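Long-range contacts in DNA polymerase sliding clamp B (PDB 3AIZ), which acts as a subunit of the ring-shaped sliding clamp that encircles DNA and tethers the polymerase catalytic subunit and other processing proteins during replication: residues D24-F30 against L66-I72; F12-S17 against L75-G80; M1-S7 against T88-T94. One frame throughout, in Å; residues are numbered along the deposited sequence.

Contact 1: residues D24-F30 against L66-I72; sequences DEIILNF and LGIKINI
Glu-25 and Lys-69 meet at about a right angle on one face of the antiparallel strand pair 25-30 and 66-71, where OE1 of Glu-25 forms a long salt bridge with NZ of Lys-69 at 3.5 Å. The glutamate chain is folded at chi2 (-78°) and the lysine chain is extended until its last bond, which turns NZ back toward the Glu-25 side chain. Beside it, CG1 of Ile-27 rests on CB of Lys-69 at 3.9 Å.

The other strand face is wholly apolar. CD1 of Leu-28 reaches CD1 of Ile-70 at 3.5 Å, and CD1 of Ile-68 lies 3.9 Å from CE1 of Phe-30. Ile-72, already in helix 72-80, packs its CB on CG2 of Ile-26.

Behind these side chains, paired backbone bonds join Ile-26 with Ile-70, Leu-28 with Ile-68 and Phe-30 with Leu-66. Just beyond Glu-25, the N-H of Ile-72 bonds to O of Asp-24 at 2.9 Å, while OD1 of Asn-71, the N-cap of helix 72-80, accepts from N of Asn-73. Leu-98 of strand 97-104 touches Leu-28, Ile-68 and Ile-70. The chemistry thus differs by face: one is mixed, with a salt bridge, amides and Ile-27; the other is hydrocarbon facing the domain core.

Contact 2: residues F12-S17 against L75-G80; sequences FYSLLS and LKKILG
Leu-79 reaches Phe-12, Tyr-13 and Leu-16 because its CG stands anti to the carbonyl carbon (chi1 -66°), which, together with an extended chi2, carries CD1 out between the two helices. Tyr-13 is set differently, with CG opposite the backbone N (chi1 176°), and its ring extends across the helix gap towards Lys-76.

CD1 of Leu-79 is the centre of the apolar contact. It lies 3.5 Å from CD2 of Phe-12, approaching that ring obliquely, and 3.7 Å from CD1 of Leu-16, the two leucine side chains being nearly perpendicular. The same methyl of Leu-16 also sits 3.7 Å from CG of Leu-75. One branch of Leu-16 is therefore shared by two leucines that are one helical turn apart. CB of Leu-79 meets CB of Tyr-13 at 3.9 Å.

Towards the more exposed margin, CE2 of Tyr-13 lies 3.7 Å from the backbone O of Lys-76 and also touches CB of that lysine, whose side chain runs at about a right angle to the tyrosine. Beyond CG the lysine is fully extended, which lays CE beside O of Leu-16 and brings the ammonium close to Ser-17. Ser-17 in turn bonds through OG to O of Ser-14, tying its side chain back to the preceding turn.

The two short helical segments run roughly antiparallel, at 146° with axes 9.7 Å apart, so the contact is made mostly by side chains. Beneath them is the sheet of the N-terminal domain: Leu-75 packs on Val-100 and Ile-115, Leu-79 on Val-89 and Val-102, and Phe-12 on Leu-91, while its ring also meets that of Phe-50 at a slant.

Contact 3: residues M1-S7 against T88-T94; sequences MIKATYS and TVTLEET
The carboxylate of Glu-93 is the flat group that reaches across to Ile-2: OE1 accepts the N-H of Ile-2 at 2.9 Å through its anti lone pair, on the side away from OE2. An extended glutamate chain, with CG anti to the backbone N (chi1 -178°), carries it there. The backbone N-H of Glu-93 returns a bond to O of Ile-2 at 2.7 Å, nearly straight at 174°, and one residue thereby grips both backbone polar atoms of the other. Side-chain carbons of Ile-2 and Met-1 lie beside OE1. OE2 is held separately by a salt bridge to Lys-119, which would favour a charged carboxylate.

Farther along, Ala-4 with Leu-91 and Tyr-6 with Val-89 form antiparallel hydrogen-bonded pairs, each joined by two backbone bonds. Between them, Thr-5 and Thr-90 form a non-hydrogen-bonded pair whose side chains lie side by side and point the same way, OG1 of Thr-5 facing CG2 of Thr-90. The hydroxyl of Thr-90 bonds to Arg-103, and that of Tyr-6 to Ser-236 and Gly-238.

The strand axes lie 4.5 Å apart at 168°. This is a regular antiparallel pairing in the N-terminal domain of a PCNA-type clamp subunit, joining the first strand of the chain to strand 88-93, which pairs by backbone bonds on its other side with strand 97-104.

In the fold
The three contacts share one apolar core in the N-terminal domain, their centres about 14 Å apart in every pairing. Along the chain they are nested: contact 1 lies inside the loop closed by contact 2, and contact 2 inside that closed by contact 3. Contact 1 meets contact 2 where CD1 of Ile-70 lies 3.7 Å from CD2 of Leu-75, and meets contact 3 where CD2 of Phe-30 lies 3.5 Å from CG2 of Ile-2. Contacts 2 and 3 join through CD2 of Leu-79 and CG2 of Val-89, 3.5 Å apart. The helix pair thus packs against both strand pairs, consistent with the sheet-backed helices of sliding clamps, which line the DNA channel.

Contact 1: residues D24-F30 against L66-I72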
loop_
_atom_site.group_PDB
_atom_site.type_symbol
_atom_site.label_atom_id
_atom_site.label_comp_id
_atom_site.label_asym_id
_atom_site.label_seq_id
_atom_site.Cartn_x
_atom_site.Cartn_y
_atom_site.Cartn_z
ATOM N N ASP A 24 -7.031 10.703 -30.383
ATOM C CA ASP A 24 -7.280 9.292 -30.109
ATOM C C ASP A 24 -7.010 8.407 -31.326
ATOM O O ASP A 24 -6.793 7.203 -31.190
ATOM C CB ASP A 24 -8.714 9.083 -29.617
ATOM C CG ASP A 24 -8.956 9.694 -28.249
ATOM O OD1 ASP A 24 -8.039 10.358 -27.721
ATOM O OD2 ASP A 24 -10.064 9.507 -27.703
ATOM N N GLU A 25 -7.018 9.010 -32.511
ATOM C CA GLU A 25 -6.848 8.257 -33.748
ATOM C C GLU A 25 -5.584 8.671 -34.496
ATOM O O GLU A 25 -5.294 9.859 -34.633
ATOM C CB GLU A 25 -8.065 8.449 -34.656
ATOM C CG GLU A 25 -9.406 8.157 -33.990
ATOM C CD GLU A 25 -9.700 6.672 -33.871
ATOM O OE1 GLU A 25 -9.280 5.906 -34.765
ATOM O OE2 GLU A 25 -10.363 6.273 -32.889
ATOM N N ILE A 26 -4.833 7.685 -34.975
ATOM C CA ILE A 26 -3.675 7.951 -35.821
ATOM C C ILE A 26 -3.720 7.063 -37.055
ATOM O O ILE A 26 -4.457 6.079 -37.093
ATOM C CB ILE A 26 -2.348 7.698 -35.086
ATOM C CG1 ILE A 26 -2.127 6.198 -34.883
ATOM C CG2 ILE A 26 -2.321 8.439 -33.761
ATOM C CD1 ILE A 26 -0.785 5.859 -34.277
ATOM N N ILE A 27 -2.927 7.413 -38.062
ATOM C CA ILE A 27 -2.854 6.617 -39.278
ATOM C C ILE A 27 -1.493 5.949 -39.416
ATOM O O ILE A 27 -0.495 6.608 -39.705
ATOM C CB ILE A 27 -3.132 7.467 -40.530
ATOM C CG1 ILE A 27 -4.553 8.033 -40.485
ATOM C CG2 ILE A 27 -2.931 6.642 -41.790
ATOM C CD1 ILE A 27 -4.929 8.833 -41.712
ATOM N N LEU A 28 -1.457 4.638 -39.193
ATOM C CA LEU A 28 -0.249 3.858 -39.415
ATOM C C LEU A 28 -0.063 3.603 -40.902
ATOM O O LEU A 28 -0.899 2.964 -41.540
ATOM C CB LEU A 28 -0.320 2.524 -38.673
ATOM C CG LEU A 28 0.051 2.499 -37.192
ATOM C CD1 LEU A 28 -0.242 1.130 -36.606
ATOM C CD2 LEU A 28 1.516 2.862 -36.999
ATOM N N ASN A 29 1.034 4.107 -41.455
ATOM C CA ASN A 29 1.327 3.923 -42.869
ATOM C C ASN A 29 2.342 2.811 -43.098
ATOM O O ASN A 29 3.484 2.897 -42.646
ATOM C CB ASN A 29 1.824 5.231 -43.487
ATOM C CG ASN A 29 0.810 6.352 -43.368
ATOM O OD1 ASN A 29 -0.303 6.256 -43.882
ATOM N ND2 ASN A 29 1.194 7.425 -42.688
ATOM N N PHE A 30 1.914 1.765 -43.797
ATOM C CA PHE A 30 2.796 0.658 -44.141
ATOM C C PHE A 30 3.329 0.827 -45.558
ATOM O O PHE A 30 2.579 0.727 -46.526
ATOM C CB PHE A 30 2.059 -0.676 -44.019
ATOM C CG PHE A 30 1.596 -0.990 -42.627
ATOM C CD1 PHE A 30 0.375 -0.527 -42.168
ATOM C CD2 PHE A 30 2.380 -1.752 -41.778
ATOM C CE1 PHE A 30 -0.055 -0.816 -40.887
ATOM C CE2 PHE A 30 1.955 -2.045 -40.495
ATOM C CZ PHE A 30 0.737 -1.576 -40.049
ATOM N N LEU A 66 -0.317 0.843 -47.921
ATOM C CA LEU A 66 -1.632 0.950 -47.300
ATOM C C LEU A 66 -1.535 1.586 -45.915
ATOM O O LEU A 66 -0.528 1.437 -45.223
ATOM C CB LEU A 66 -2.286 -0.433 -47.218
ATOM C CG LEU A 66 -3.658 -0.559 -46.554
ATOM C CD1 LEU A 66 -4.458 -1.688 -47.188
ATOM C CD2 LEU A 66 -3.517 -0.771 -45.055
ATOM N N GLY A 67 -2.586 2.299 -45.518
ATOM C CA GLY A 67 -2.621 2.944 -44.217
ATOM C C GLY A 67 -3.849 2.570 -43.411
ATOM O O GLY A 67 -4.962 2.550 -43.936
ATOM N N ILE A 68 -3.651 2.273 -42.130
ATOM C CA ILE A 68 -4.755 1.883 -41.260
ATOM C C ILE A 68 -4.958 2.887 -40.131
ATOM O O ILE A 68 -4.095 3.048 -39.269
ATOM C CB ILE A 68 -4.525 0.491 -40.643
ATOM C CG1 ILE A 68 -3.975 -0.478 -41.691
ATOM C CG2 ILE A 68 -5.814 -0.041 -40.036
ATOM C CD1 ILE A 68 -3.752 -1.881 -41.167
ATOM N N LYS A 69 -6.106 3.556 -40.137
ATOM C CA LYS A 69 -6.436 4.522 -39.096
ATOM C C LYS A 69 -6.962 3.806 -37.855
ATOM O O LYS A 69 -8.068 3.268 -37.861
ATOM C CB LYS A 69 -7.467 5.527 -39.610
ATOM C CG LYS A 69 -7.794 6.646 -38.637
ATOM C CD LYS A 69 -8.650 7.711 -39.301
ATOM C CE LYS A 69 -8.964 8.849 -38.343
ATOM N NZ LYS A 69 -9.797 8.391 -37.198
ATOM N N ILE A 70 -6.163 3.805 -36.792
ATOM C CA ILE A 70 -6.503 3.066 -35.580
ATOM C C ILE A 70 -6.538 3.953 -34.338
ATOM O O ILE A 70 -6.019 5.069 -34.343
ATOM C CB ILE A 70 -5.501 1.927 -35.329
ATOM C CG1 ILE A 70 -4.145 2.498 -34.913
ATOM C CG2 ILE A 70 -5.365 1.056 -36.567
ATOM C CD1 ILE A 70 -3.113 1.445 -34.590
ATOM N N ASN A 71 -7.155 3.441 -33.277
ATOM C CA ASN A 71 -7.192 4.128 -31.992
ATOM C C ASN A 71 -5.904 3.880 -31.219
ATOM O O ASN A 71 -5.661 2.773 -30.738
ATOM C CB ASN A 71 -8.403 3.665 -31.177
ATOM C CG ASN A 71 -8.588 4.458 -29.893
ATOM O OD1 ASN A 71 -7.624 4.949 -29.305
ATOM N ND2 ASN A 71 -9.834 4.582 -29.451
ATOM N N ILE A 72 -5.079 4.915 -31.102
ATOM C CA ILE A 72 -3.762 4.787 -30.488
ATOM C C ILE A 72 -3.823 4.285 -29.046
ATOM O O ILE A 72 -2.906 3.611 -28.577
ATOM C CB ILE A 72 -2.989 6.120 -30.533
ATOM C CG1 ILE A 72 -1.561 5.924 -30.020
ATOM C CG2 ILE A 72 -3.714 7.187 -29.729
ATOM C CD1 ILE A 72 -0.727 7.180 -30.053
#

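Contact 2: residues F12-S17 against L75-G80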
loop_
_atom_site.group_PDB
_atom_site.type_symbol
_atom_site.label_atom_id
_atom_site.label_comp_id
_atom_site.label_asym_id
_atom_site.label_seq_id
_atom_site.Cartn_x
_atom_site.Cartn_y
_atom_site.Cartn_z
ATOM N N PHE A 12 8.582 0.466 -28.774
ATOM C CA PHE A 12 7.387 0.818 -29.530
ATOM C C PHE A 12 6.453 1.674 -28.674
ATOM O O PHE A 12 5.902 2.671 -29.142
ATOM C CB PHE A 12 6.661 -0.451 -29.981
ATOM C CG PHE A 12 5.761 -0.253 -31.170
ATOM C CD1 PHE A 12 5.861 -1.083 -32.274
ATOM C CD2 PHE A 12 4.815 0.758 -31.184
ATOM C CE1 PHE A 12 5.035 -0.908 -33.369
ATOM C CE2 PHE A 12 3.988 0.939 -32.276
ATOM C CZ PHE A 12 4.097 0.104 -33.371
ATOM N N TYR A 13 6.283 1.280 -27.415
ATOM C CA TYR A 13 5.408 1.996 -26.493
ATOM C C TYR A 13 5.945 3.383 -26.150
ATOM O O TYR A 13 5.179 4.341 -26.035
ATOM C CB TYR A 13 5.194 1.182 -25.213
ATOM C CG TYR A 13 4.370 1.893 -24.161
ATOM C CD1 TYR A 13 4.981 2.577 -23.117
ATOM C CD2 TYR A 13 2.982 1.881 -24.211
ATOM C CE1 TYR A 13 4.233 3.227 -22.154
ATOM C CE2 TYR A 13 2.225 2.528 -23.253
ATOM C CZ TYR A 13 2.855 3.200 -22.227
ATOM O OH TYR A 13 2.107 3.846 -21.269
ATOM N N SER A 14 7.261 3.487 -25.979
ATOM C CA SER A 14 7.886 4.771 -25.677
ATOM C C SER A 14 7.643 5.766 -26.804
ATOM O O SER A 14 7.351 6.938 -26.561
ATOM C CB SER A 14 9.388 4.605 -25.433
ATOM O OG SER A 14 9.639 4.031 -24.163
ATOM N N LEU A 15 7.762 5.289 -28.038
ATOM C CA LEU A 15 7.525 6.125 -29.205
ATOM C C LEU A 15 6.103 6.681 -29.204
ATOM O O LEU A 15 5.902 7.890 -29.311
ATOM C CB LEU A 15 7.785 5.331 -30.487
ATOM C CG LEU A 15 9.198 4.756 -30.597
ATOM C CD1 LEU A 15 9.324 3.819 -31.789
ATOM C CD2 LEU A 15 10.228 5.874 -30.672
ATOM N N LEU A 16 5.122 5.795 -29.072
ATOM C CA LEU A 16 3.720 6.199 -29.096
ATOM C C LEU A 16 3.375 7.173 -27.970
ATOM O O LEU A 16 2.535 8.057 -28.140
ATOM C CB LEU A 16 2.806 4.973 -29.029
ATOM C CG LEU A 16 2.888 4.000 -30.207
ATOM C CD1 LEU A 16 1.981 2.806 -29.975
ATOM C CD2 LEU A 16 2.532 4.700 -31.509
ATOM N N SER A 17 4.026 7.010 -26.823
ATOM C CA SER A 17 3.766 7.871 -25.674
ATOM C C SER A 17 4.403 9.242 -25.870
ATOM O O SER A 17 4.182 10.159 -25.079
ATOM C CB SER A 17 4.293 7.230 -24.389
ATOM O OG SER A 17 5.710 7.228 -24.367
ATOM N N LEU A 75 -3.715 0.551 -28.756
ATOM C CA LEU A 75 -2.390 0.063 -29.118
ATOM C C LEU A 75 -1.396 0.259 -27.978
ATOM O O LEU A 75 -0.377 -0.426 -27.906
ATOM C CB LEU A 75 -1.895 0.761 -30.387
ATOM C CG LEU A 75 -0.537 0.325 -30.938
ATOM C CD1 LEU A 75 -0.470 -1.188 -31.076
ATOM C CD2 LEU A 75 -0.264 1.002 -32.272
ATOM N N LYS A 76 -1.696 1.197 -27.087
ATOM C CA LYS A 76 -0.851 1.430 -25.923
ATOM C C LYS A 76 -1.134 0.401 -24.833
ATOM O O LYS A 76 -0.216 -0.086 -24.174
ATOM C CB LYS A 76 -1.040 2.850 -25.383
ATOM C CG LYS A 76 -0.464 3.940 -26.277
ATOM C CD LYS A 76 -0.573 5.313 -25.624
ATOM C CE LYS A 76 0.043 6.397 -26.498
ATOM N NZ LYS A 76 -0.058 7.751 -25.882
ATOM N N LYS A 77 -2.409 0.069 -24.653
ATOM C CA LYS A 77 -2.809 -0.915 -23.654
ATOM C C LYS A 77 -2.091 -2.246 -23.857
ATOM O O LYS A 77 -1.568 -2.830 -22.908
ATOM C CB LYS A 77 -4.325 -1.127 -23.683
ATOM C CG LYS A 77 -5.135 0.109 -23.322
ATOM C CD LYS A 77 -6.630 -0.179 -23.350
ATOM C CE LYS A 77 -7.440 1.063 -23.000
ATOM N NZ LYS A 77 -8.906 0.796 -22.997
ATOM N N ILE A 78 -2.069 -2.716 -25.101
ATOM C CA ILE A 78 -1.457 -4.000 -25.431
ATOM C C ILE A 78 0.059 -3.993 -25.240
ATOM O O ILE A 78 0.641 -4.985 -24.801
ATOM C CB ILE A 78 -1.795 -4.431 -26.874
ATOM C CG1 ILE A 78 -1.095 -5.747 -27.222
ATOM C CG2 ILE A 78 -1.414 -3.343 -27.861
ATOM C CD1 ILE A 78 -1.513 -6.911 -26.353
ATOM N N LEU A 79 0.695 -2.872 -25.563
ATOM C CA LEU A 79 2.144 -2.756 -25.437
ATOM C C LEU A 79 2.589 -2.681 -23.978
ATOM O O LEU A 79 3.722 -3.032 -23.646
ATOM C CB LEU A 79 2.659 -1.545 -26.216
ATOM C CG LEU A 79 2.494 -1.620 -27.734
ATOM C CD1 LEU A 79 3.008 -0.354 -28.396
ATOM C CD2 LEU A 79 3.205 -2.844 -28.289
ATOM N N GLY A 80 1.692 -2.223 -23.110
ATOM C CA GLY A 80 1.973 -2.154 -21.687
ATOM C C GLY A 80 1.945 -3.525 -21.040
ATOM O O GLY A 80 2.512 -3.729 -19.967
#

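Contact 3: residues M1-S7 against T88-T94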
loop_
_atom_site.group_PDB
_atom_site.type_symbol
_atom_site.label_atom_id
_atom_site.label_comp_id
_atom_site.label_asym_id
_atom_site.label_seq_id
_atom_site.Cartn_x
_atom_site.Cartn_y
_atom_site.Cartn_z
ATOM N N MET A 1 -1.710 -10.253 -47.068
ATOM C CA MET A 1 -1.906 -8.955 -46.434
ATOM C C MET A 1 -0.626 -8.466 -45.765
ATOM O O MET A 1 0.416 -9.116 -45.849
ATOM C CB MET A 1 -3.047 -9.019 -45.415
ATOM C CG MET A 1 -4.418 -9.269 -46.030
ATOM S SD MET A 1 -5.758 -9.165 -44.824
ATOM C CE MET A 1 -7.182 -9.484 -45.864
ATOM N N ILE A 2 -0.714 -7.319 -45.098
ATOM C CA ILE A 2 0.443 -6.706 -44.454
ATOM C C ILE A 2 0.774 -7.369 -43.119
ATOM O O ILE A 2 -0.108 -7.612 -42.298
ATOM C CB ILE A 2 0.222 -5.197 -44.231
ATOM C CG1 ILE A 2 -0.093 -4.508 -45.559
ATOM C CG2 ILE A 2 1.439 -4.570 -43.574
ATOM C CD1 ILE A 2 -0.356 -3.026 -45.430
ATOM N N LYS A 3 2.055 -7.654 -42.912
ATOM C CA LYS A 3 2.515 -8.315 -41.698
ATOM C C LYS A 3 3.951 -7.904 -41.384
ATOM O O LYS A 3 4.841 -8.043 -42.222
ATOM C CB LYS A 3 2.413 -9.835 -41.857
ATOM C CG LYS A 3 2.868 -10.635 -40.648
ATOM C CD LYS A 3 2.772 -12.130 -40.918
ATOM C CE LYS A 3 3.472 -12.943 -39.837
ATOM N NZ LYS A 3 2.847 -12.763 -38.499
ATOM N N ALA A 4 4.175 -7.392 -40.177
ATOM C CA ALA A 4 5.498 -6.911 -39.787
ATOM C C ALA A 4 5.817 -7.242 -38.334
ATOM O O ALA A 4 4.922 -7.330 -37.497
ATOM C CB ALA A 4 5.606 -5.412 -40.024
ATOM N N THR A 5 7.100 -7.421 -38.038
ATOM C CA THR A 5 7.534 -7.758 -36.686
ATOM C C THR A 5 8.605 -6.799 -36.173
ATOM O O THR A 5 9.628 -6.586 -36.825
ATOM C CB THR A 5 8.073 -9.197 -36.612
ATOM O OG1 THR A 5 7.006 -10.124 -36.850
ATOM C CG2 THR A 5 8.673 -9.470 -35.244
ATOM N N TYR A 6 8.363 -6.225 -35.001
ATOM C CA TYR A 6 9.311 -5.314 -34.376
ATOM C C TYR A 6 9.901 -5.964 -33.126
ATOM O O TYR A 6 9.195 -6.647 -32.385
ATOM C CB TYR A 6 8.627 -3.992 -34.032
ATOM C CG TYR A 6 9.584 -2.911 -33.598
ATOM C CD1 TYR A 6 10.293 -2.171 -34.533
ATOM C CD2 TYR A 6 9.776 -2.627 -32.254
ATOM C CE1 TYR A 6 11.171 -1.181 -34.141
ATOM C CE2 TYR A 6 10.650 -1.639 -31.853
ATOM C CZ TYR A 6 11.345 -0.919 -32.800
ATOM O OH TYR A 6 12.215 0.065 -32.402
ATOM N N SER A 7 11.191 -5.746 -32.892
ATOM C CA SER A 7 11.922 -6.499 -31.872
ATOM C C SER A 7 11.785 -5.969 -30.444
ATOM O O SER A 7 12.342 -6.550 -29.515
ATOM C CB SER A 7 13.406 -6.593 -32.238
ATOM O OG SER A 7 14.034 -5.326 -32.144
ATOM N N THR A 88 8.704 -8.931 -28.025
ATOM C CA THR A 88 8.606 -8.438 -29.393
ATOM C C THR A 88 7.164 -8.089 -29.741
ATOM O O THR A 88 6.247 -8.362 -28.969
ATOM C CB THR A 88 9.148 -9.463 -30.408
ATOM O OG1 THR A 88 8.322 -10.633 -30.401
ATOM C CG2 THR A 88 10.577 -9.853 -30.060
ATOM N N VAL A 89 6.969 -7.479 -30.906
ATOM C CA VAL A 89 5.638 -7.095 -31.358
ATOM C C VAL A 89 5.441 -7.432 -32.830
ATOM O O VAL A 89 6.334 -7.219 -33.648
ATOM C CB VAL A 89 5.387 -5.589 -31.159
ATOM C CG1 VAL A 89 4.067 -5.182 -31.790
ATOM C CG2 VAL A 89 5.393 -5.247 -29.691
ATOM N N THR A 90 4.270 -7.962 -33.163
ATOM C CA THR A 90 3.933 -8.224 -34.554
ATOM C C THR A 90 2.688 -7.445 -34.952
ATOM O O THR A 90 1.733 -7.344 -34.183
ATOM C CB THR A 90 3.714 -9.727 -34.825
ATOM O OG1 THR A 90 2.622 -10.207 -34.033
ATOM C CG2 THR A 90 4.967 -10.521 -34.489
ATOM N N LEU A 91 2.718 -6.883 -36.154
ATOM C CA LEU A 91 1.584 -6.155 -36.702
ATOM C C LEU A 91 1.036 -6.921 -37.896
ATOM O O LEU A 91 1.747 -7.152 -38.872
ATOM C CB LEU A 91 2.011 -4.753 -37.134
ATOM C CG LEU A 91 2.658 -3.876 -36.060
ATOM C CD1 LEU A 91 3.218 -2.608 -36.677
ATOM C CD2 LEU A 91 1.662 -3.546 -34.962
ATOM N N GLU A 92 -0.229 -7.316 -37.813
ATOM C CA GLU A 92 -0.846 -8.115 -38.862
ATOM C C GLU A 92 -2.152 -7.488 -39.340
ATOM O O GLU A 92 -3.066 -7.258 -38.549
ATOM C CB GLU A 92 -1.092 -9.536 -38.353
ATOM C CG GLU A 92 -1.672 -10.486 -39.382
ATOM C CD GLU A 92 -1.871 -11.882 -38.822
ATOM O OE1 GLU A 92 -1.253 -12.196 -37.782
ATOM O OE2 GLU A 92 -2.642 -12.662 -39.420
ATOM N N GLU A 93 -2.232 -7.214 -40.638
ATOM C CA GLU A 93 -3.426 -6.610 -41.218
ATOM C C GLU A 93 -4.630 -7.545 -41.137
ATOM O O GLU A 93 -4.498 -8.764 -41.256
ATOM C CB GLU A 93 -3.178 -6.207 -42.673
ATOM C CG GLU A 93 -4.371 -5.530 -43.333
ATOM C CD GLU A 93 -4.159 -5.284 -44.814
ATOM O OE1 GLU A 93 -3.148 -5.772 -45.364
ATOM O OE2 GLU A 93 -5.005 -4.603 -45.431
ATOM N N THR A 94 -5.806 -6.959 -40.938
ATOM C CA THR A 94 -7.043 -7.719 -40.830
ATOM C C THR A 94 -8.146 -7.041 -41.632
ATOM O O THR A 94 -8.112 -5.829 -41.844
ATOM C CB THR A 94 -7.487 -7.847 -39.360
ATOM O OG1 THR A 94 -6.514 -8.603 -38.631
ATOM C CG2 THR A 94 -8.836 -8.542 -39.258
#